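Local coordinates for protein urocanate hydratase (Paenibacillus sp. Soil724D2, PDB 7NED) that probably catalyses the hydration of thiourocanate, a step of bacterial ergothioneine catabolism, with NAD+ as its bound cofactor, at residues Ala294-Val297 / Glu298-Glu302; Gly314-Ile317 / Arg318-Ala321; Val326-Ala329 / Phe330-Asp333. All coordinates share one frame; numbering follows the deposited sequence.

Contact 1 of 3, residues Ala294-Val297 / Glu298-Glu302; sequences AVEV and EAMLE
Met300 folds back over the preceding helical turn: its CG lies 3.2 Å from Glu296 O, and its SD comes to 4.1 Å from Val297 CA and 4.3 Å from Val297 CG2. CG stands beside the backbone N (chi1 -61°), and this brings the sulfur against the flank of Val297. The same turn is bonded tightly, with Leu301 N to Val297 O at 2.7 Å and Met300 N to Glu296 O at 2.9 Å. With an alanine in place of Met300 the sulfur and its methyl are gone, which is likely to open a gap beside Val297 CG2 and the buried Glu296 carboxylate, whose OE1 is hydrogen-bonded to Tyr264. One turn on from Val297, Leu301 CD1 packs 4.2 Å from Val297 CG1. The other side is looser: Val295 is exposed, and Glu298, bent at chi2, lays its CG 3.4 Å from Ala294 O before its carboxylate leads off the turn. This is one length of helix 282-305 in the Rossmann-like domain. Val297 presses on Ile317 and Ala321 of helix 317-323, Glu296 and Ala299 meet Tyr238 of helix 234-243, and Leu301 rests on the loop before strand 333-334.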
loop_
_atom_site.group_PDB
_atom_site.type_symbol
_atom_site.label_atom_id
_atom_site.label_comp_id
_atom_site.label_asym_id
_atom_site.label_seq_id
_atom_site.Cartn_x
_atom_site.Cartn_y
_atom_site.Cartn_z
ATOM N N ALA A 294 -15.707 12.979 23.994
ATOM C CA ALA A 294 -15.518 12.265 25.253
ATOM C C ALA A 294 -16.798 12.275 26.105
ATOM O O ALA A 294 -17.190 11.247 26.678
ATOM C CB ALA A 294 -14.339 12.886 26.015
ATOM N N VAL A 295 -17.463 13.425 26.198
ATOM C CA VAL A 295 -18.731 13.509 26.927
ATOM C C VAL A 295 -19.780 12.579 26.317
ATOM O O VAL A 295 -20.533 11.895 27.030
ATOM C CB VAL A 295 -19.237 14.962 26.942
ATOM C CG1 VAL A 295 -20.667 14.994 27.412
ATOM C CG2 VAL A 295 -18.351 15.820 27.825
ATOM N N GLU A 296 -19.886 12.590 24.993
ATOM C CA GLU A 296 -20.864 11.742 24.337
ATOM C C GLU A 296 -20.591 10.271 24.621
ATOM O O GLU A 296 -21.516 9.515 24.936
ATOM C CB GLU A 296 -20.889 12.008 22.825
ATOM C CG GLU A 296 -21.941 11.147 22.134
ATOM C CD GLU A 296 -22.027 11.346 20.628
ATOM O OE1 GLU A 296 -21.353 12.255 20.041
ATOM O OE2 GLU A 296 -22.791 10.569 20.037
ATOM N N VAL A 297 -19.337 9.837 24.521
ATOM C CA VAL A 297 -19.049 8.422 24.730
ATOM C C VAL A 297 -19.202 8.035 26.203
ATOM O O VAL A 297 -19.581 6.902 26.522
ATOM C CB VAL A 297 -17.644 8.077 24.204
ATOM C CG1 VAL A 297 -17.259 6.668 24.624
ATOM C CG2 VAL A 297 -17.590 8.251 22.698
ATOM N N GLU A 298 -18.897 8.941 27.127
ATOM C CA GLU A 298 -19.210 8.664 28.526
ATOM C C GLU A 298 -20.695 8.373 28.698
ATOM O O GLU A 298 -21.088 7.431 29.393
ATOM C CB GLU A 298 -18.815 9.850 29.400
ATOM C CG GLU A 298 -17.351 9.863 29.769
ATOM C CD GLU A 298 -17.002 8.699 30.675
ATOM O OE1 GLU A 298 -17.483 8.651 31.836
ATOM O OE2 GLU A 298 -16.160 7.874 30.256
ATOM N N ALA A 299 -21.534 9.188 28.075
ATOM C CA ALA A 299 -22.969 8.928 28.101
ATOM C C ALA A 299 -23.292 7.569 27.478
ATOM O O ALA A 299 -24.089 6.796 28.025
ATOM C CB ALA A 299 -23.705 10.069 27.399
ATOM N N MET A 300 -22.684 7.259 26.327
ATOM C CA MET A 300 -22.866 5.942 25.723
ATOM C C MET A 300 -22.457 4.839 26.681
ATOM O O MET A 300 -23.134 3.806 26.782
ATOM C CB MET A 300 -22.061 5.866 24.419
ATOM C CG MET A 300 -22.544 6.922 23.425
ATOM S SD MET A 300 -21.622 6.891 21.857
ATOM C CE MET A 300 -21.840 5.209 21.278
ATOM N N LEU A 301 -21.372 5.019 27.382
ATOM C CA LEU A 301 -20.903 4.020 28.310
ATOM C C LEU A 301 -21.915 3.854 29.465
ATOM O O LEU A 301 -22.199 2.790 29.865
ATOM C CB LEU A 301 -19.509 4.361 28.813
ATOM C CG LEU A 301 -18.313 4.050 27.921
ATOM C CD1 LEU A 301 -17.096 4.775 28.402
ATOM C CD2 LEU A 301 -18.064 2.579 27.789
ATOM N N GLU A 302 -22.502 4.928 29.912
ATOM C CA GLU A 302 -23.468 4.824 30.969
ATOM C C GLU A 302 -24.716 4.116 30.455
ATOM O O GLU A 302 -25.256 3.270 31.122
ATOM C CB GLU A 302 -23.779 6.179 31.536
ATOM C CG GLU A 302 -24.716 6.138 32.712
ATOM C CD GLU A 302 -24.165 5.450 33.964
ATOM O OE1 GLU A 302 -25.000 4.818 34.663
ATOM O OE2 GLU A 302 -22.956 5.594 34.274
#

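Contact 2 of 3, residues Gly314-Ile317 / Arg318-Ala321; sequences GNNI and RSQA. With NAD (nicotinamide-adenine-dinucleotide), chain C.
Gln320 N and Ala321 N donate nearly straight bonds to Asn316 O (3.0 Å from Gln320 N, N-H...O 169°) and Ile317 O (2.9 Å from Ala321 N), which makes the first turn of a helix directly after the cofactor-binding loop. Asn316 stands at the N-cap position, yet its side chain makes no capping bond. Its amide instead lies alongside Ser319, with ND2 3.7 Å from Ser319 OG. Asn315 curls back along its own loop: with CG set between the backbone N and the carbonyl carbon (chi1 60°), its OD1 receives a weak bond from Ile317 N at 3.2 Å. Its CB meets the NAD nicotinamide ribose, 3.2 Å from O3D, and Gly314, whose phi is positive, belongs to the same pocket. Across the turn, Gln320 CG lies 3.2 Å from Asn316 O, and the bend at chi2 (-78°) carries its amide away from the turn. Ile317 CG2 sits against the next peptide, 3.1 Å from Arg318 N. The polar ends are held from outside: Asn315 ND2 by Asp253 OD1 and Thr255 O, Gln320 NE2 by Ala257 O, and the Arg318 guanidinium by two carboxylates, NE pairing with Asp312 and NH2 with Glu448. In the Rossmann-like domain the loop follows parallel strand 309-312, at the C-terminal edge where such folds bind dinucleotides, and helix 317-323 sets Ile317 and Gln320 against Ile293 of helix 282-305.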
loop_
_atom_site.group_PDB
_atom_site.type_symbol
_atom_site.label_atom_id
_atom_site.label_comp_id
_atom_site.label_asym_id
_atom_site.label_seq_id
_atom_site.Cartn_x
_atom_site.Cartn_y
_atom_site.Cartn_z
ATOM N N GLY A 314 -18.436 2.827 13.146
ATOM C CA GLY A 314 -17.328 2.907 12.229
ATOM C C GLY A 314 -16.877 4.324 11.994
ATOM O O GLY A 314 -16.615 4.686 10.860
ATOM N N ASN A 315 -16.807 5.157 13.024
ATOM C CA ASN A 315 -16.351 6.523 12.802
ATOM C C ASN A 315 -15.220 6.909 13.738
ATOM O O ASN A 315 -15.017 8.098 13.971
ATOM C CB ASN A 315 -17.505 7.513 12.919
ATOM C CG ASN A 315 -18.183 7.486 14.305
ATOM O OD1 ASN A 315 -17.895 6.608 15.128
ATOM N ND2 ASN A 315 -19.107 8.420 14.542
ATOM N N ASN A 316 -14.441 5.933 14.239
ATOM C CA ASN A 316 -13.397 6.223 15.242
ATOM C C ASN A 316 -13.877 7.025 16.425
ATOM O O ASN A 316 -13.082 7.727 17.050
ATOM C CB ASN A 316 -12.161 6.895 14.624
ATOM C CG ASN A 316 -11.194 5.907 13.985
ATOM O OD1 ASN A 316 -11.546 4.998 13.243
ATOM N ND2 ASN A 316 -9.917 6.201 14.200
ATOM N N ILE A 317 -15.151 6.877 16.809
ATOM C CA ILE A 317 -15.569 7.689 17.938
ATOM C C ILE A 317 -14.910 7.170 19.219
ATOM O O ILE A 317 -14.555 7.965 20.093
ATOM C CB ILE A 317 -17.100 7.756 18.067
ATOM C CG1 ILE A 317 -17.455 8.863 19.072
ATOM C CG2 ILE A 317 -17.597 6.417 18.556
ATOM C CD1 ILE A 317 -18.960 9.230 19.180
ATOM N N ARG A 318 -14.685 5.844 19.341
ATOM C CA ARG A 318 -14.070 5.335 20.566
ATOM C C ARG A 318 -12.605 5.728 20.623
ATOM O O ARG A 318 -12.099 6.117 21.687
ATOM C CB ARG A 318 -14.212 3.812 20.671
ATOM C CG ARG A 318 -15.670 3.306 20.844
ATOM C CD ARG A 318 -15.720 1.800 20.573
ATOM N NE ARG A 318 -15.084 1.523 19.292
ATOM C CZ ARG A 318 -14.517 0.365 18.965
ATOM N NH1 ARG A 318 -14.529 -0.644 19.817
ATOM N NH2 ARG A 318 -13.895 0.221 17.791
ATOM N N SER A 319 -11.905 5.633 19.480
ATOM C CA SER A 319 -10.521 6.081 19.417
ATOM C C SER A 319 -10.404 7.528 19.863
ATOM O O SER A 319 -9.542 7.859 20.682
ATOM C CB SER A 319 -9.959 5.905 17.999
ATOM O OG SER A 319 -10.145 4.574 17.542
ATOM N N GLN A 320 -11.261 8.409 19.329
ATOM C CA GLN A 320 -11.215 9.811 19.737
ATOM C C GLN A 320 -11.493 9.934 21.231
ATOM O O GLN A 320 -10.725 10.560 21.970
ATOM C CB GLN A 320 -12.209 10.644 18.930
ATOM C CG GLN A 320 -11.955 10.660 17.435
ATOM C CD GLN A 320 -10.827 11.597 17.044
ATOM O OE1 GLN A 320 -9.887 11.814 17.821
ATOM N NE2 GLN A 320 -10.908 12.159 15.841
ATOM N N ALA A 321 -12.565 9.294 21.701
ATOM C CA ALA A 321 -12.909 9.385 23.117
ATOM C C ALA A 321 -11.745 8.948 24.007
ATOM O O ALA A 321 -11.474 9.578 25.030
ATOM C CB ALA A 321 -14.153 8.542 23.415
HETATM P PA NAD C . -20.865 13.773 7.059
HETATM O O1A NAD C . -19.765 14.673 7.616
HETATM O O2A NAD C . -21.570 13.959 5.777
HETATM O O5B NAD C . -22.115 14.029 8.174
HETATM C C5B NAD C . -21.710 14.074 9.483
HETATM C C4B NAD C . -22.991 14.635 10.257
HETATM O O4B NAD C . -22.767 14.794 11.630
HETATM C C3B NAD C . -23.193 16.055 9.636
HETATM O O3B NAD C . -24.493 16.210 9.243
HETATM C C2B NAD C . -22.852 16.996 10.832
HETATM O O2B NAD C . -23.672 18.106 10.901
HETATM C C1B NAD C . -23.283 16.092 11.983
HETATM N N9A NAD C . -22.636 16.385 13.263
HETATM C C8A NAD C . -21.325 16.768 13.526
HETATM N N7A NAD C . -21.086 16.950 14.801
HETATM C C5A NAD C . -22.289 16.648 15.427
HETATM C C6A NAD C . -22.693 16.659 16.780
HETATM N N6A NAD C . -21.831 16.982 17.771
HETATM N N1A NAD C . -23.968 16.312 17.111
HETATM C C2A NAD C . -24.793 16.027 16.072
HETATM N N3A NAD C . -24.554 15.977 14.752
HETATM C C4A NAD C . -23.276 16.303 14.463
HETATM O O3 NAD C . -20.251 12.379 7.429
HETATM P PN NAD C . -20.875 11.046 6.815
HETATM O O1N NAD C . -20.575 10.635 5.403
HETATM O O2N NAD C . -22.267 10.893 7.391
HETATM O O5D NAD C . -20.048 9.795 7.665
HETATM C C5D NAD C . -20.165 9.903 9.094
HETATM C C4D NAD C . -19.279 8.866 9.728
HETATM O O4D NAD C . -19.479 7.593 9.142
HETATM C C3D NAD C . -17.799 9.314 9.254
HETATM O O3D NAD C . -16.862 9.195 10.319
HETATM C C2D NAD C . -17.436 8.273 8.132
HETATM O O2D NAD C . -16.123 7.887 8.080
HETATM C C1D NAD C . -18.167 7.138 8.917
HETATM N N1N NAD C . -18.228 5.807 8.297
HETATM C C2N NAD C . -16.983 5.208 8.292
HETATM C C3N NAD C . -16.815 3.917 7.818
HETATM C C7N NAD C . -15.380 3.372 7.799
HETATM O O7N NAD C . -15.097 2.175 7.848
HETATM N N7N NAD C . -14.357 4.293 7.646
HETATM C C4N NAD C . -17.967 3.253 7.375
HETATM C C5N NAD C . -19.206 3.892 7.416
HETATM C C6N NAD C . -19.339 5.201 7.911
#

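Contact 3 of 3, residues Val326-Ala329 / Phe330-Asp333; sequences VQNA and FDID
Asn328 and Ala329 carry the chain out of a type I beta turn, Val326 to Ala329, into a short 3-10 turn, and their carbonyls accept from Asp331 and Ile332 three residues on. The loop links helix 317-323 to strand 333-334, an outermost strand of the Rossmann-like parallel sheet within this chain. Phe330 comes first; its ring makes little contact with the turn, CD2 standing 4.4 Å from Ala329 CB, and it touches instead Arg318, Ser319 and Lys322 of the preceding helix. Asp331 follows and is gripped at its backbone: N bonds to Asn328 O at 2.8 Å, approaching from above the carbonyl plane, 47° out of it. Its CB lies 3.1 Å from the same Asn328 O. CG stands beside the backbone N, opposite the carbonyl carbon (chi1 -73°), which brings OD2 to 3.2 Å from Asn328 CB, with the amide and carboxylate planes 84° apart. Both of these polar groups belong to the exposed side. Ile332 turns to the buried side, where its side chain packs on Leu301 of helix 282-305. Before the backbone of Asp333 pairs with Asp312 of the neighbouring strand, Ile332 is held at both ends of its backbone: Ile332 O takes a hydrogen bond from Arg318 NH1, and Ile332 N donates to Ala329 O at 3.2 Å, again from above the carbonyl plane.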
loop_
_atom_site.group_PDB
_atom_site.type_symbol
_atom_site.label_atom_id
_atom_site.label_comp_id
_atom_site.label_asym_id
_atom_site.label_seq_id
_atom_site.Cartn_x
_atom_site.Cartn_y
_atom_site.Cartn_z
ATOM N N VAL A 326 -11.346 9.001 27.814
ATOM C CA VAL A 326 -12.291 7.928 28.140
ATOM C C VAL A 326 -11.510 6.615 28.051
ATOM O O VAL A 326 -11.392 5.995 26.997
ATOM C CB VAL A 326 -13.526 7.950 27.244
ATOM C CG1 VAL A 326 -14.484 6.846 27.684
ATOM C CG2 VAL A 326 -14.194 9.327 27.275
ATOM N N GLN A 327 -11.009 6.155 29.195
ATOM C CA GLN A 327 -10.069 5.041 29.180
ATOM C C GLN A 327 -10.722 3.728 28.788
ATOM O O GLN A 327 -10.078 2.885 28.152
ATOM C CB GLN A 327 -9.407 4.916 30.550
ATOM C CG GLN A 327 -8.263 5.897 30.747
ATOM N N ASN A 328 -11.986 3.517 29.175
ATOM C CA ASN A 328 -12.700 2.286 28.861
ATOM C C ASN A 328 -13.533 2.418 27.581
ATOM O O ASN A 328 -14.446 1.619 27.344
ATOM C CB ASN A 328 -13.589 1.893 30.046
ATOM C CG ASN A 328 -14.436 3.029 30.522
ATOM O OD1 ASN A 328 -14.026 4.197 30.463
ATOM N ND2 ASN A 328 -15.637 2.705 31.032
ATOM N N ALA A 329 -13.232 3.412 26.744
ATOM C CA ALA A 329 -14.012 3.598 25.526
ATOM C C ALA A 329 -14.126 2.311 24.720
ATOM O O ALA A 329 -15.158 2.062 24.089
ATOM C CB ALA A 329 -13.403 4.719 24.675
ATOM N N PHE A 330 -13.097 1.479 24.716
ATOM C CA PHE A 330 -13.194 0.288 23.880
ATOM C C PHE A 330 -13.932 -0.860 24.560
ATOM O O PHE A 330 -13.973 -1.967 24.015
ATOM C CB PHE A 330 -11.801 -0.115 23.408
ATOM C CG PHE A 330 -11.294 0.801 22.378
ATOM C CD1 PHE A 330 -11.551 0.556 21.034
ATOM C CD2 PHE A 330 -10.627 1.955 22.743
ATOM C CE1 PHE A 330 -11.108 1.437 20.066
ATOM C CE2 PHE A 330 -10.169 2.855 21.770
ATOM C CZ PHE A 330 -10.413 2.582 20.423
ATOM N N ASP A 331 -14.574 -0.589 25.703
ATOM C CA ASP A 331 -15.619 -1.484 26.195
ATOM C C ASP A 331 -16.809 -1.523 25.241
ATOM O O ASP A 331 -17.557 -2.504 25.214
ATOM C CB ASP A 331 -16.080 -1.040 27.590
ATOM C CG ASP A 331 -15.052 -1.327 28.696
ATOM O OD1 ASP A 331 -14.009 -1.969 28.444
ATOM O OD2 ASP A 331 -15.288 -0.851 29.823
ATOM N N ILE A 332 -17.013 -0.459 24.478
ATOM C CA ILE A 332 -18.103 -0.390 23.516
ATOM C C ILE A 332 -17.740 -1.225 22.299
ATOM O O ILE A 332 -16.624 -1.120 21.780
ATOM C CB ILE A 332 -18.372 1.072 23.133
ATOM C CG1 ILE A 332 -19.051 1.792 24.298
ATOM C CG2 ILE A 332 -19.323 1.139 21.966
ATOM C CD1 ILE A 332 -19.121 3.280 24.099
ATOM N N ASP A 333 -18.685 -2.045 21.838
ATOM C CA ASP A 333 -18.486 -2.923 20.697
ATOM C C ASP A 333 -18.291 -2.128 19.425
ATOM O O ASP A 333 -18.713 -0.983 19.318
ATOM C CB ASP A 333 -19.679 -3.848 20.486
ATOM C CG ASP A 333 -19.678 -5.022 21.430
ATOM O OD1 ASP A 333 -20.634 -5.167 22.244
ATOM O OD2 ASP A 333 -18.695 -5.775 21.357
#

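Overall arrangement
All three contacts are local turns of the Rossmann-like domain, met in series along the chain and packed together. Contact 2 is the most buried, its centre about 16 Å from that of the chain, and polar side chains dominate it beside the cofactor. Contacts 1 and 3 lie further out, their centres about 25 and 24 Å from it, and each pairs a buried side with an exposed one, contact 1 keeping Glu296 buried as well. Contact 1 meets contact 2 through methyl packing, Val297 CG2 lying 3.5 Å from Ala321 CB, and meets contact 3 through Leu301 CD1, 3.4 Å from Val326 CG1. Contacts 2 and 3 are joined largely by polar links, including a probable hydrogen bond from Val326 N to Ala321 O.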